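Local coordinates for protein pantothenate synthetase (Francisella tularensis subsp. tularensis, PDB 3N8H) that probably catalyses the ATP-dependent condensation of pantoate with beta-alanine to give pantothenate, by way of a pantoyl-adenylate intermediate, at residues A[8-13]-A[91-96]; A[23-28]-A[143-148]; A[207-212]-A[222-227]. One frame throughout, in Å; residues are numbered along the deposited sequence. Where two conformers were deposited one is given.

From the N terminus the chain passes through 8-13, at the start of helix 10-18, and then through segment 23-28, which leads into strand 26-31, before either meets its partner. Interaction 1 closes first, when 91-96 returns to 8-13; interaction 2 closes when 143-148 reaches 23-28. Their segments alternate, so the two loops cross rather than nest, and both end in the same six-stranded parallel sheet: one seats a helix on it, the other joins two of its neighbouring strands. Interaction 3 follows in series as a short local closure between helices 196-210 and 217-225. Its centre lies about 43 Å from that of interaction 1 and 41 Å from that of interaction 2, on the opposite side of the chain's centre.

Interaction 1 of 3, residues A[8-13]-A[91-96]; sequences DNIKQF and VLFNPS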
ATOM      1  N   ASP A   8      11.618   6.198 -20.146  0.56 52.29           N
ATOM      2  CA  ASP A   8      10.424   7.023 -20.009  0.56 58.77           C
ATOM      3  C   ASP A   8       9.161   6.187 -19.849  0.56 57.83           C
ATOM      4  O   ASP A   8       8.056   6.703 -19.984  0.56 59.55           O
ATOM      5  CB  ASP A   8      10.287   7.991 -21.188  0.56 62.99           C
ATOM      6  CG  ASP A   8      10.416   7.298 -22.533  0.56 66.15           C
ATOM      7  OD1 ASP A   8       9.616   6.383 -22.819  0.56 67.62           O
ATOM      8  OD2 ASP A   8      11.318   7.676 -23.306  0.56 68.84           O
ATOM      9  N   ASN A   9       9.336   4.900 -19.562  1.00 58.37           N
ATOM     10  CA  ASN A   9       8.215   4.002 -19.263  1.00 56.03           C
ATOM     11  C   ASN A   9       8.630   2.703 -18.560  1.00 57.98           C
ATOM     12  O   ASN A   9       9.818   2.375 -18.482  1.00 55.39           O
ATOM     13  CB  ASN A   9       7.357   3.719 -20.509  1.00 58.80           C
ATOM     14  CG  ASN A   9       8.134   3.024 -21.632  1.00 55.54           C
ATOM     15  OD1 ASN A   9       8.567   1.877 -21.497  1.00 41.88           O
ATOM     16  ND2 ASN A   9       8.282   3.714 -22.756  1.00 65.40           N
ATOM     17  N   ILE A  10       7.639   1.986 -18.030  1.00 50.35           N
ATOM     18  CA  ILE A  10       7.867   0.782 -17.236  1.00 52.85           C
ATOM     19  C   ILE A  10       8.586  -0.331 -18.004  1.00 54.16           C
ATOM     20  O   ILE A  10       9.618  -0.848 -17.549  1.00 44.16           O
ATOM     21  CB  ILE A  10       6.533   0.220 -16.671  1.00 68.51           C
ATOM     22  CG1 ILE A  10       5.770   1.309 -15.921  1.00 68.78           C
ATOM     23  CG2 ILE A  10       6.790  -0.956 -15.740  1.00 61.87           C
ATOM     24  CD1 ILE A  10       6.495   1.810 -14.706  1.00 57.66           C
ATOM     25  N   LYS A  11       8.030  -0.696 -19.159  1.00 59.71           N
ATOM     26  CA  LYS A  11       8.624  -1.723 -20.011  1.00 51.57           C
ATOM     27  C   LYS A  11      10.093  -1.414 -20.181  1.00 52.54           C
ATOM     28  O   LYS A  11      10.959  -2.241 -19.903  1.00 56.10           O
ATOM     29  CB  LYS A  11       7.934  -1.756 -21.382  1.00 72.19           C
ATOM     30  CG  LYS A  11       6.755  -2.722 -21.484  1.00 86.98           C
ATOM     31  CD  LYS A  11       5.800  -2.579 -20.299  1.00 96.56           C
ATOM     32  CE  LYS A  11       5.656  -3.897 -19.533  1.00100.27           C
ATOM     33  NZ  LYS A  11       4.897  -3.745 -18.258  1.00 99.89           N
ATOM     34  N   GLN A  12      10.370  -0.195 -20.623  1.00 49.41           N
ATOM     35  CA  GLN A  12      11.735   0.238 -20.835  1.00 54.10           C
ATOM     36  C   GLN A  12      12.575   0.156 -19.562  1.00 57.04           C
ATOM     37  O   GLN A  12      13.773  -0.165 -19.611  1.00 46.39           O
ATOM     38  CB  GLN A  12      11.729   1.667 -21.344  1.00 64.18           C
ATOM     39  CG  GLN A  12      12.711   1.915 -22.444  1.00 68.84           C
ATOM     40  CD  GLN A  12      12.989   3.380 -22.594  1.00 71.58           C
ATOM     41  OE1 GLN A  12      12.081   4.212 -22.472  1.00 61.44           O
ATOM     42  NE2 GLN A  12      14.252   3.718 -22.845  1.00 75.78           N
ATOM     43  N   PHE A  13      11.955   0.466 -18.422  1.00 50.34           N
ATOM     44  CA  PHE A  13      12.674   0.393 -17.167  1.00 40.93           C
ATOM     45  C   PHE A  13      12.886  -1.045 -16.673  1.00 45.39           C
ATOM     46  O   PHE A  13      13.958  -1.376 -16.151  1.00 47.89           O
ATOM     47  CB  PHE A  13      12.019   1.208 -16.061  1.00 39.26           C
ATOM     48  CG  PHE A  13      12.802   1.163 -14.793  1.00 46.96           C
ATOM     49  CD1 PHE A  13      13.959   1.915 -14.664  1.00 44.84           C
ATOM     50  CD2 PHE A  13      12.446   0.302 -13.769  1.00 44.82           C
ATOM     51  CE1 PHE A  13      14.717   1.846 -13.511  1.00 43.05           C
ATOM     52  CE2 PHE A  13      13.207   0.219 -12.624  1.00 47.32           C
ATOM     53  CZ  PHE A  13      14.349   0.997 -12.493  1.00 42.46           C
ATOM     54  N   VAL A  91      20.852   5.614 -14.701  1.00 33.16           N
ATOM     55  CA  VAL A  91      19.499   5.532 -15.268  1.00 40.36           C
ATOM     56  C   VAL A  91      18.614   6.683 -14.836  1.00 40.24           C
ATOM     57  O   VAL A  91      18.491   6.950 -13.643  1.00 42.87           O
ATOM     58  CB  VAL A  91      18.755   4.228 -14.862  1.00 46.13           C
ATOM     59  CG1 VAL A  91      17.407   4.152 -15.564  1.00 44.16           C
ATOM     60  CG2 VAL A  91      19.590   3.004 -15.180  1.00 48.91           C
ATOM     61  N   LEU A  92      18.000   7.357 -15.804  1.00 37.29           N
ATOM     62  CA  LEU A  92      16.923   8.308 -15.519  1.00 36.40           C
ATOM     63  C   LEU A  92      15.598   7.590 -15.750  1.00 43.63           C
ATOM     64  O   LEU A  92      15.316   7.119 -16.860  1.00 35.28           O
ATOM     65  CB  LEU A  92      16.971   9.497 -16.471  1.00 32.30           C
ATOM     66  CG  LEU A  92      16.240  10.791 -16.088  1.00 38.41           C
ATOM     67  CD1 LEU A  92      15.487  11.441 -17.255  1.00 35.84           C
ATOM     68  CD2 LEU A  92      15.363  10.652 -14.851  1.00 39.33           C
ATOM     69  N   PHE A  93      14.776   7.522 -14.711  1.00 36.75           N
ATOM     70  CA  PHE A  93      13.439   6.975 -14.849  1.00 36.21           C
ATOM     71  C   PHE A  93      12.443   8.114 -14.777  1.00 40.84           C
ATOM     72  O   PHE A  93      12.226   8.704 -13.713  1.00 36.55           O
ATOM     73  CB  PHE A  93      13.144   5.977 -13.739  1.00 33.86           C
ATOM     74  CG  PHE A  93      11.770   5.400 -13.803  1.00 34.96           C
ATOM     75  CD1 PHE A  93      11.244   4.966 -15.005  1.00 35.67           C
ATOM     76  CD2 PHE A  93      10.997   5.287 -12.655  1.00 34.90           C
ATOM     77  CE1 PHE A  93       9.968   4.418 -15.060  1.00 38.63           C
ATOM     78  CE2 PHE A  93       9.733   4.740 -12.706  1.00 30.27           C
ATOM     79  CZ  PHE A  93       9.213   4.311 -13.905  1.00 35.89           C
ATOM     80  N   ASN A  94      11.823   8.396 -15.914  1.00 38.08           N
ATOM     81  CA  ASN A  94      10.984   9.563 -16.085  1.00 39.82           C
ATOM     82  C   ASN A  94       9.640   9.120 -16.661  1.00 43.30           C
ATOM     83  O   ASN A  94       9.399   9.265 -17.872  1.00 38.33           O
ATOM     84  CB  ASN A  94      11.696  10.513 -17.050  1.00 54.03           C
ATOM     85  CG  ASN A  94      10.895  11.741 -17.359  1.00 51.50           C
ATOM     86  OD1 ASN A  94      10.889  12.217 -18.500  1.00 44.18           O
ATOM     87  ND2 ASN A  94      10.207  12.269 -16.349  1.00 42.55           N
ATOM     88  N   PRO A  95       8.773   8.540 -15.806  1.00 39.58           N
ATOM     89  CA  PRO A  95       7.534   7.938 -16.295  1.00 41.19           C
ATOM     90  C   PRO A  95       6.424   8.963 -16.406  1.00 34.77           C
ATOM     91  O   PRO A  95       6.542  10.068 -15.887  1.00 35.52           O
ATOM     92  CB  PRO A  95       7.186   6.899 -15.218  1.00 35.94           C
ATOM     93  CG  PRO A  95       7.762   7.475 -13.965  1.00 33.78           C
ATOM     94  CD  PRO A  95       8.924   8.381 -14.346  1.00 34.56           C
ATOM     95  N   SER A  96       5.360   8.576 -17.097  1.00 40.52           N
ATOM     96  CA  SER A  96       4.176   9.401 -17.266  1.00 41.97           C
ATOM     97  C   SER A  96       3.153   9.024 -16.193  1.00 41.78           C
ATOM     98  O   SER A  96       3.264   7.978 -15.543  1.00 38.31           O
ATOM     99  CB  SER A  96       3.562   9.155 -18.650  1.00 41.89           C
ATOM    100  OG  SER A  96       2.882   7.900 -18.689  1.00 38.84           O
TER
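The ring of Phe-93 is the central bump of this contact, and the start of helix 10-18 supplies much of its hollow. Phe-13, with CG anti to its backbone N (chi1 -178°), brings CG over one face of that ring, offset toward the rim and 4.1 Å above the plane. The two rings are tilted by 36° with centroids 4.9 Å apart, an oblique pairing. Over the opposite face lies Pro-95 of Phe-93's own segment, its CG 3.4 Å above the ring plane and likewise offset toward the rim. At the edge, Ile-10 CD1 lies 3.8 Å from Phe-93 CZ, and Asn-9 O also faces the rim. Farther along the strand, Val-91 CG1 meets the edge of the Phe-13 ring at CE1. Helix 10-18 is thus seated on one face of the parallel sheet; Leu-138 and Ile-141 of helix 127-142 also touch this cluster, while Leu-92 leads away from 8-13 and touches helix 77-86. Where the strand ends, Asp-8 CA approaches Asn-94 O at 3.3 Å, a CA-H...O contact; Asn-94 ND2 is held by Ile-57 O. Within 8-13, Asn-9 OD1 caps the N-H of Gln-12 (OD1 to N 2.9 Å) at the first turn of the helix, and Gln-12 OE1 accepts from Asp-8 N. With no hydrogen bond between them, the two segments meet mainly through apolar side chains.

Interaction 2 of 3, residues A[23-28]-A[143-148]; sequences QQKIGF and KPNNLY
Strands 26-31 and 146-150 are adjacent parallel strands of the Rossmann-like core expected of the HUP clan, and here their first residues are brought into register. Backbone bonds come first. Ile-26 O accepts twice, from Asn-145 N along a lone pair and from Asn-146 N (3.0 Å) nearly along the C=O axis. Phe-28 N then donates to Asn-146 O (2.8 Å), and Tyr-148 N to Phe-28 O (3.2 Å). One side chain joins this pattern: Asn-145, with CG beside its own backbone N (chi1 -62°), presents OD1 to Ile-26 N at 2.7 Å, in the carbonyl plane on a lone pair and nearly straight at 166°, extending the pairing before the second strand begins.

Apolar contacts gather on the face carrying Phe-28 and Leu-147, whose side chains run side by side in the same direction, CD1 to CD1 at 3.7 Å. Pro-144 crosses Phe-28 obliquely, CB to CB at 3.5 Å, and helix 127-142 lies over both Phe-28 and Pro-144.

On the face with Asn-146 the polar ends find partners outside the two segments. Asn-146 binds Asn-50 through ND2 and Lys-172 through OD1. Lys-25 NZ lies near Asn-146 ND2, but both are donors and no bond forms. Tyr-148 OH is held by Glu-49 and Asn-50, and the Tyr-148 side chain lies about 7 Å from the bound AMP. The tyrosine ring turns its edge to the strand: Phe-28 O lies in its plane, and Tyr-148 CE2 stands 4.1 Å from Gly-27 CA.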
ATOM      1  N   GLN A  23      25.285  -8.648  -7.946  1.00 66.36           N
ATOM      2  CA  GLN A  23      26.540  -8.131  -7.407  1.00 63.72           C
ATOM      3  C   GLN A  23      26.525  -6.610  -7.312  1.00 62.05           C
ATOM      4  O   GLN A  23      27.251  -6.017  -6.517  1.00 63.61           O
ATOM      5  CB  GLN A  23      27.703  -8.564  -8.303  1.00 77.97           C
ATOM      6  CG  GLN A  23      27.635 -10.022  -8.738  1.00 84.69           C
ATOM      7  CD  GLN A  23      27.511 -10.964  -7.561  1.00 89.60           C
ATOM      8  OE1 GLN A  23      27.792 -10.589  -6.418  1.00 91.16           O
ATOM      9  NE2 GLN A  23      27.089 -12.195  -7.828  1.00 90.70           N
ATOM     10  N   GLN A  24      25.692  -5.987  -8.135  1.00 57.03           N
ATOM     11  CA  GLN A  24      25.683  -4.537  -8.271  1.00 58.75           C
ATOM     12  C   GLN A  24      24.752  -3.888  -7.253  1.00 48.28           C
ATOM     13  O   GLN A  24      23.554  -4.129  -7.260  1.00 49.48           O
ATOM     14  CB  GLN A  24      25.296  -4.141  -9.703  1.00 59.04           C
ATOM     15  CG  GLN A  24      26.333  -4.565 -10.739  1.00 73.52           C
ATOM     16  CD  GLN A  24      25.968  -4.145 -12.147  1.00 80.56           C
ATOM     17  OE1 GLN A  24      26.771  -3.534 -12.853  1.00 80.46           O
ATOM     18  NE2 GLN A  24      24.747  -4.467 -12.563  1.00 81.16           N
ATOM     19  N   LYS A  25      25.332  -3.090  -6.363  1.00 54.00           N
ATOM     20  CA  LYS A  25      24.558  -2.307  -5.414  1.00 53.87           C
ATOM     21  C   LYS A  25      23.813  -1.226  -6.181  1.00 49.87           C
ATOM     22  O   LYS A  25      24.419  -0.478  -6.954  1.00 51.55           O
ATOM     23  CB  LYS A  25      25.470  -1.655  -4.379  1.00 62.22           C
ATOM     24  CG  LYS A  25      26.252  -2.633  -3.528  1.00 77.06           C
ATOM     25  CD  LYS A  25      26.089  -2.310  -2.042  1.00 88.04           C
ATOM     26  CE  LYS A  25      24.613  -2.349  -1.631  1.00 95.17           C
ATOM     27  NZ  LYS A  25      24.380  -2.112  -0.165  1.00 93.85           N
ATOM     28  N   ILE A  26      22.503  -1.151  -5.968  1.00 47.04           N
ATOM     29  CA  ILE A  26      21.673  -0.153  -6.633  1.00 35.69           C
ATOM     30  C   ILE A  26      21.266   0.948  -5.658  1.00 33.87           C
ATOM     31  O   ILE A  26      20.679   0.677  -4.601  1.00 35.33           O
ATOM     32  CB  ILE A  26      20.410  -0.785  -7.215  1.00 41.88           C
ATOM     33  CG1 ILE A  26      20.770  -2.018  -8.044  1.00 49.33           C
ATOM     34  CG2 ILE A  26      19.633   0.243  -8.045  1.00 42.10           C
ATOM     35  CD1 ILE A  26      19.605  -2.618  -8.791  1.00 46.38           C
ATOM     36  N   GLY A  27      21.585   2.185  -6.016  1.00 32.60           N
ATOM     37  CA  GLY A  27      21.125   3.344  -5.263  1.00 43.68           C
ATOM     38  C   GLY A  27      20.023   4.102  -5.992  1.00 38.95           C
ATOM     39  O   GLY A  27      20.069   4.285  -7.212  1.00 38.19           O
ATOM     40  N   PHE A  28      19.024   4.545  -5.247  1.00 36.51           N
ATOM     41  CA  PHE A  28      17.871   5.182  -5.870  1.00 32.05           C
ATOM     42  C   PHE A  28      17.617   6.568  -5.291  1.00 35.79           C
ATOM     43  O   PHE A  28      17.535   6.735  -4.075  1.00 39.17           O
ATOM     44  CB  PHE A  28      16.629   4.302  -5.702  1.00 31.71           C
ATOM     45  CG  PHE A  28      15.345   4.943  -6.209  1.00 32.77           C
ATOM     46  CD1 PHE A  28      14.159   4.812  -5.495  1.00 34.43           C
ATOM     47  CD2 PHE A  28      15.333   5.678  -7.386  1.00 36.70           C
ATOM     48  CE1 PHE A  28      12.976   5.399  -5.954  1.00 28.76           C
ATOM     49  CE2 PHE A  28      14.149   6.268  -7.864  1.00 32.23           C
ATOM     50  CZ  PHE A  28      12.977   6.123  -7.155  1.00 32.34           C
ATOM     51  N   LYS A 143      13.244  -1.438  -6.977  1.00 32.32           N
ATOM     52  CA  LYS A 143      13.836  -2.459  -6.099  1.00 34.57           C
ATOM     53  C   LYS A 143      15.306  -2.178  -5.832  1.00 35.56           C
ATOM     54  O   LYS A 143      16.174  -2.970  -6.189  1.00 39.83           O
ATOM     55  CB  LYS A 143      13.633  -3.862  -6.673  1.00 35.98           C
ATOM     56  CG  LYS A 143      12.175  -4.291  -6.703  1.00 45.18           C
ATOM     57  CD  LYS A 143      11.952  -5.530  -7.571  1.00 53.91           C
ATOM     58  CE  LYS A 143      12.298  -5.265  -9.031  1.00 67.11           C
ATOM     59  NZ  LYS A 143      11.720  -6.303  -9.933  1.00 72.86           N
ATOM     60  N   PRO A 144      15.589  -1.025  -5.216  1.00 38.46           N
ATOM     61  CA  PRO A 144      16.968  -0.636  -4.965  1.00 37.73           C
ATOM     62  C   PRO A 144      17.471  -1.237  -3.667  1.00 38.51           C
ATOM     63  O   PRO A 144      16.679  -1.662  -2.822  1.00 36.86           O
ATOM     64  CB  PRO A 144      16.870   0.890  -4.820  1.00 32.84           C
ATOM     65  CG  PRO A 144      15.500   1.087  -4.212  1.00 35.56           C
ATOM     66  CD  PRO A 144      14.634   0.040  -4.860  1.00 41.63           C
ATOM     67  N   ASN A 145      18.789  -1.235  -3.511  1.00 43.24           N
ATOM     68  CA  ASN A 145      19.432  -1.603  -2.262  1.00 44.39           C
ATOM     69  C   ASN A 145      19.436  -0.435  -1.284  1.00 47.42           C
ATOM     70  O   ASN A 145      19.268  -0.630  -0.064  1.00 41.00           O
ATOM     71  CB  ASN A 145      20.872  -2.035  -2.526  1.00 40.40           C
ATOM     72  CG  ASN A 145      20.958  -3.254  -3.406  1.00 47.55           C
ATOM     73  OD1 ASN A 145      21.396  -3.181  -4.563  1.00 43.77           O
ATOM     74  ND2 ASN A 145      20.542  -4.394  -2.867  1.00 48.85           N
ATOM     75  N   ASN A 146      19.637   0.773  -1.830  1.00 33.67           N
ATOM     76  CA  ASN A 146      19.764   1.985  -1.025  1.00 35.35           C
ATOM     77  C   ASN A 146      18.895   3.139  -1.507  1.00 39.28           C
ATOM     78  O   ASN A 146      18.894   3.484  -2.690  1.00 35.71           O
ATOM     79  CB  ASN A 146      21.216   2.454  -0.966  1.00 34.27           C
ATOM     80  CG  ASN A 146      22.125   1.440  -0.281  1.00 40.60           C
ATOM     81  OD1 ASN A 146      21.924   1.084   0.877  1.00 37.59           O
ATOM     82  ND2 ASN A 146      23.117   0.973  -1.003  1.00 30.71           N
ATOM     83  N   LEU A 147      18.173   3.742  -0.569  1.00 31.40           N
ATOM     84  CA  LEU A 147      17.295   4.876  -0.874  1.00 32.56           C
ATOM     85  C   LEU A 147      17.834   6.144  -0.207  1.00 38.06           C
ATOM     86  O   LEU A 147      18.091   6.143   0.988  1.00 35.46           O
ATOM     87  CB  LEU A 147      15.869   4.615  -0.355  1.00 30.84           C
ATOM     88  CG  LEU A 147      14.831   5.726  -0.599  1.00 31.61           C
ATOM     89  CD1 LEU A 147      14.693   6.019  -2.083  1.00 32.25           C
ATOM     90  CD2 LEU A 147      13.436   5.387   0.044  1.00 35.85           C
ATOM     91  N   TYR A 148      17.964   7.224  -0.976  1.00 32.71           N
ATOM     92  CA  TYR A 148      18.527   8.489  -0.465  1.00 30.26           C
ATOM     93  C   TYR A 148      17.441   9.565  -0.364  1.00 32.63           C
ATOM     94  O   TYR A 148      16.742   9.843  -1.341  1.00 30.27           O
ATOM     95  CB  TYR A 148      19.736   8.941  -1.339  1.00 33.26           C
ATOM     96  CG  TYR A 148      20.819   7.882  -1.282  1.00 32.41           C
ATOM     97  CD1 TYR A 148      21.855   7.971  -0.374  1.00 30.90           C
ATOM     98  CD2 TYR A 148      20.725   6.745  -2.049  1.00 33.88           C
ATOM     99  CE1 TYR A 148      22.807   6.962  -0.257  1.00 33.70           C
ATOM    100  CE2 TYR A 148      21.665   5.741  -1.950  1.00 36.45           C
ATOM    101  CZ  TYR A 148      22.697   5.843  -1.053  1.00 35.44           C
ATOM    102  OH  TYR A 148      23.629   4.815  -0.986  1.00 38.14           O
TER

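Interaction 3 of 3, residues A[207-212]-A[222-227]; sequences EILRQD and NKINST
Ile-224 O is gripped by two donors, both from Thr-227: the hydroxyl OG1 at 2.8 Å, in the carbonyl plane, and the backbone N at 3.2 Å. The hydroxyl reaches back because OG1 occupies the crowded position between backbone N and carbonyl carbon (chi1 71°); OG1 also accepts from Ala-229 N, which ties Thr-227 to the residue two further on. Nearby, Ser-226 OG donates to Lys-223 O at 2.9 Å, approaching from above the carbonyl plane.

No hydrogen bond joins 207-212 to 222-227; the segments meet mainly through the branches of Ile-208, Leu-209, Ile-224 and Thr-227. The same Thr-227 torsion leaves CG2 facing helix 196-210, where it meets Ile-208 CD1 tip to tip at 3.7 Å. Ile-208 is the main projection across the contact. Its CG1 branch, anti to the carbonyl carbon and extended at chi2 (172°), carries CD1 to 3.6 Å from Lys-223 O, while the CG2 branch rests 4.1 Å from Lys-223 CB. Deeper in, Leu-209 and Ile-224 cross at about a right angle, with Leu-209 CD2 and Ile-224 CD1 4.0 Å apart; Phe-214 and Pro-262 also touch Leu-209. The arrangement joins two consecutive helices across a short connection, in the C-terminal part of the chain.

Asp-212 and Lys-223 reach toward each other tip to tip, but Asp-212 OD1 and Lys-223 NZ remain 4.5 Å apart, beyond a salt bridge, and Asp-212 OD2 is engaged by Phe-214 N. These opposite charges probably add no more than a weak, long-range attraction.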
ATOM      1  N   GLU A 207      17.904  35.592   8.102  1.00 32.44           N
ATOM      2  CA  GLU A 207      18.761  36.465   8.877  1.00 40.65           C
ATOM      3  C   GLU A 207      18.156  36.538  10.271  1.00 39.22           C
ATOM      4  O   GLU A 207      18.856  36.579  11.273  1.00 38.80           O
ATOM      5  CB  GLU A 207      18.796  37.849   8.229  1.00 53.26           C
ATOM      6  CG  GLU A 207      19.860  38.790   8.763  1.00 77.12           C
ATOM      7  CD  GLU A 207      19.950  40.082   7.949  1.00 90.78           C
ATOM      8  OE1 GLU A 207      19.899  41.174   8.563  1.00 94.20           O
ATOM      9  OE2 GLU A 207      20.068  40.002   6.701  1.00 90.38           O
ATOM     10  N   ILE A 208      16.832  36.519  10.312  1.00 29.26           N
ATOM     11  CA  ILE A 208      16.084  36.524  11.569  1.00 34.58           C
ATOM     12  C   ILE A 208      16.237  35.198  12.303  1.00 35.86           C
ATOM     13  O   ILE A 208      16.504  35.159  13.499  1.00 41.39           O
ATOM     14  CB  ILE A 208      14.593  36.804  11.293  1.00 35.77           C
ATOM     15  CG1 ILE A 208      14.406  38.251  10.807  1.00 40.82           C
ATOM     16  CG2 ILE A 208      13.737  36.508  12.519  1.00 41.83           C
ATOM     17  CD1 ILE A 208      13.012  38.561  10.338  1.00 40.64           C
ATOM     18  N   LEU A 209      16.058  34.108  11.579  1.00 32.26           N
ATOM     19  CA  LEU A 209      16.147  32.794  12.191  1.00 35.24           C
ATOM     20  C   LEU A 209      17.520  32.569  12.822  1.00 39.97           C
ATOM     21  O   LEU A 209      17.621  32.066  13.931  1.00 39.97           O
ATOM     22  CB  LEU A 209      15.818  31.701  11.164  1.00 32.86           C
ATOM     23  CG  LEU A 209      14.336  31.624  10.734  1.00 26.78           C
ATOM     24  CD1 LEU A 209      14.141  30.684   9.520  1.00 34.13           C
ATOM     25  CD2 LEU A 209      13.430  31.232  11.923  1.00 32.24           C
ATOM     26  N   ARG A 210      18.575  32.960  12.113  1.00 44.66           N
ATOM     27  CA  ARG A 210      19.949  32.757  12.594  1.00 48.27           C
ATOM     28  C   ARG A 210      20.283  33.486  13.891  1.00 44.38           C
ATOM     29  O   ARG A 210      21.134  33.038  14.649  1.00 53.89           O
ATOM     30  CB  ARG A 210      20.955  33.140  11.514  1.00 45.60           C
ATOM     31  CG  ARG A 210      21.240  31.984  10.617  1.00 41.45           C
ATOM     32  CD  ARG A 210      22.380  32.256   9.669  1.00 48.14           C
ATOM     33  NE  ARG A 210      22.666  31.029   8.936  1.00 54.22           N
ATOM     34  CZ  ARG A 210      23.369  30.970   7.815  1.00 47.96           C
ATOM     35  NH1 ARG A 210      23.880  32.076   7.290  1.00 43.35           N
ATOM     36  NH2 ARG A 210      23.562  29.795   7.233  1.00 42.78           N
ATOM     37  N   GLN A 211      19.624  34.613  14.129  1.00 45.11           N
ATOM     38  CA  GLN A 211      19.781  35.360  15.371  1.00 49.09           C
ATOM     39  C   GLN A 211      18.824  34.943  16.494  1.00 45.29           C
ATOM     40  O   GLN A 211      18.837  35.545  17.560  1.00 48.21           O
ATOM     41  CB  GLN A 211      19.571  36.856  15.107  1.00 60.24           C
ATOM     42  CG  GLN A 211      20.418  37.420  13.986  1.00 75.91           C
ATOM     43  CD  GLN A 211      20.056  38.856  13.666  1.00 88.86           C
ATOM     44  OE1 GLN A 211      18.994  39.340  14.060  1.00 94.81           O
ATOM     45  NE2 GLN A 211      20.936  39.544  12.948  1.00 91.19           N
ATOM     46  N   ASP A 212      17.975  33.947  16.268  1.00 42.90           N
ATOM     47  CA  ASP A 212      16.918  33.660  17.240  1.00 44.04           C
ATOM     48  C   ASP A 212      17.255  32.504  18.156  1.00 46.91           C
ATOM     49  O   ASP A 212      18.001  31.606  17.771  1.00 38.91           O
ATOM     50  CB  ASP A 212      15.579  33.379  16.550  1.00 43.23           C
ATOM     51  CG  ASP A 212      14.411  33.963  17.315  1.00 46.43           C
ATOM     52  OD1 ASP A 212      14.159  35.172  17.153  1.00 45.42           O
ATOM     53  OD2 ASP A 212      13.764  33.228  18.095  1.00 49.32           O
ATOM     54  N   ASN A 222       5.869  37.052  14.472  1.00 36.29           N
ATOM     55  CA  ASN A 222       5.654  38.458  14.105  1.00 34.65           C
ATOM     56  C   ASN A 222       6.810  39.026  13.294  1.00 40.92           C
ATOM     57  O   ASN A 222       6.594  39.809  12.383  1.00 40.67           O
ATOM     58  CB  ASN A 222       5.423  39.310  15.349  1.00 38.05           C
ATOM     59  CG  ASN A 222       4.125  38.966  16.063  1.00 44.22           C
ATOM     60  OD1 ASN A 222       3.248  38.306  15.502  1.00 50.63           O
ATOM     61  ND2 ASN A 222       4.007  39.401  17.316  1.00 47.87           N
ATOM     62  N   LYS A 223       8.039  38.643  13.633  1.00 39.90           N
ATOM     63  CA  LYS A 223       9.200  39.142  12.898  1.00 41.61           C
ATOM     64  C   LYS A 223       9.243  38.589  11.484  1.00 40.80           C
ATOM     65  O   LYS A 223       9.518  39.319  10.539  1.00 39.41           O
ATOM     66  CB  LYS A 223      10.509  38.854  13.638  1.00 48.42           C
ATOM     67  CG  LYS A 223      10.717  39.770  14.828  1.00 50.48           C
ATOM     68  CD  LYS A 223      11.270  39.003  16.000  1.00 62.59           C
ATOM     69  CE  LYS A 223      12.779  38.945  15.949  1.00 62.60           C
ATOM     70  NZ  LYS A 223      13.347  39.578  17.171  1.00 62.34           N
ATOM     71  N   ILE A 224       8.961  37.299  11.351  1.00 39.55           N
ATOM     72  CA  ILE A 224       8.890  36.671  10.043  1.00 39.13           C
ATOM     73  C   ILE A 224       7.757  37.252   9.177  1.00 36.19           C
ATOM     74  O   ILE A 224       7.959  37.555   8.004  1.00 37.93           O
ATOM     75  CB  ILE A 224       8.770  35.182  10.209  1.00 36.55           C
ATOM     76  CG1 ILE A 224      10.112  34.648  10.699  1.00 35.94           C
ATOM     77  CG2 ILE A 224       8.314  34.509   8.912  1.00 30.45           C
ATOM     78  CD1 ILE A 224      10.046  33.235  11.176  1.00 30.59           C
ATOM     79  N   ASN A 225       6.584  37.435   9.762  1.00 32.40           N
ATOM     80  CA  ASN A 225       5.470  38.041   9.032  1.00 39.38           C
ATOM     81  C   ASN A 225       5.741  39.494   8.647  1.00 39.65           C
ATOM     82  O   ASN A 225       5.192  39.997   7.675  1.00 46.62           O
ATOM     83  CB  ASN A 225       4.150  37.907   9.814  1.00 40.89           C
ATOM     84  CG  ASN A 225       3.604  36.473   9.809  1.00 48.07           C
ATOM     85  OD1 ASN A 225       3.996  35.639   8.981  1.00 42.85           O
ATOM     86  ND2 ASN A 225       2.701  36.180  10.746  1.00 40.04           N
ATOM     87  N   SER A 226       6.615  40.174   9.382  1.00 36.99           N
ATOM     88  CA  SER A 226       6.875  41.564   9.063  1.00 43.44           C
ATOM     89  C   SER A 226       7.800  41.722   7.842  1.00 48.18           C
ATOM     90  O   SER A 226       7.999  42.830   7.362  1.00 41.51           O
ATOM     91  CB  SER A 226       7.407  42.338  10.277  1.00 47.95           C
ATOM     92  OG  SER A 226       8.782  42.075  10.479  1.00 53.30           O
ATOM     93  N   THR A 227       8.346  40.617   7.332  1.00 38.02           N
ATOM     94  CA  THR A 227       9.179  40.691   6.139  1.00 40.65           C
ATOM     95  C   THR A 227       8.301  40.690   4.907  1.00 36.97           C
ATOM     96  O   THR A 227       8.775  40.949   3.803  1.00 45.17           O
ATOM     97  CB  THR A 227      10.113  39.474   6.025  1.00 40.18           C
ATOM     98  OG1 THR A 227       9.338  38.305   5.711  1.00 33.14           O
ATOM     99  CG2 THR A 227      10.883  39.250   7.343  1.00 42.76           C
TER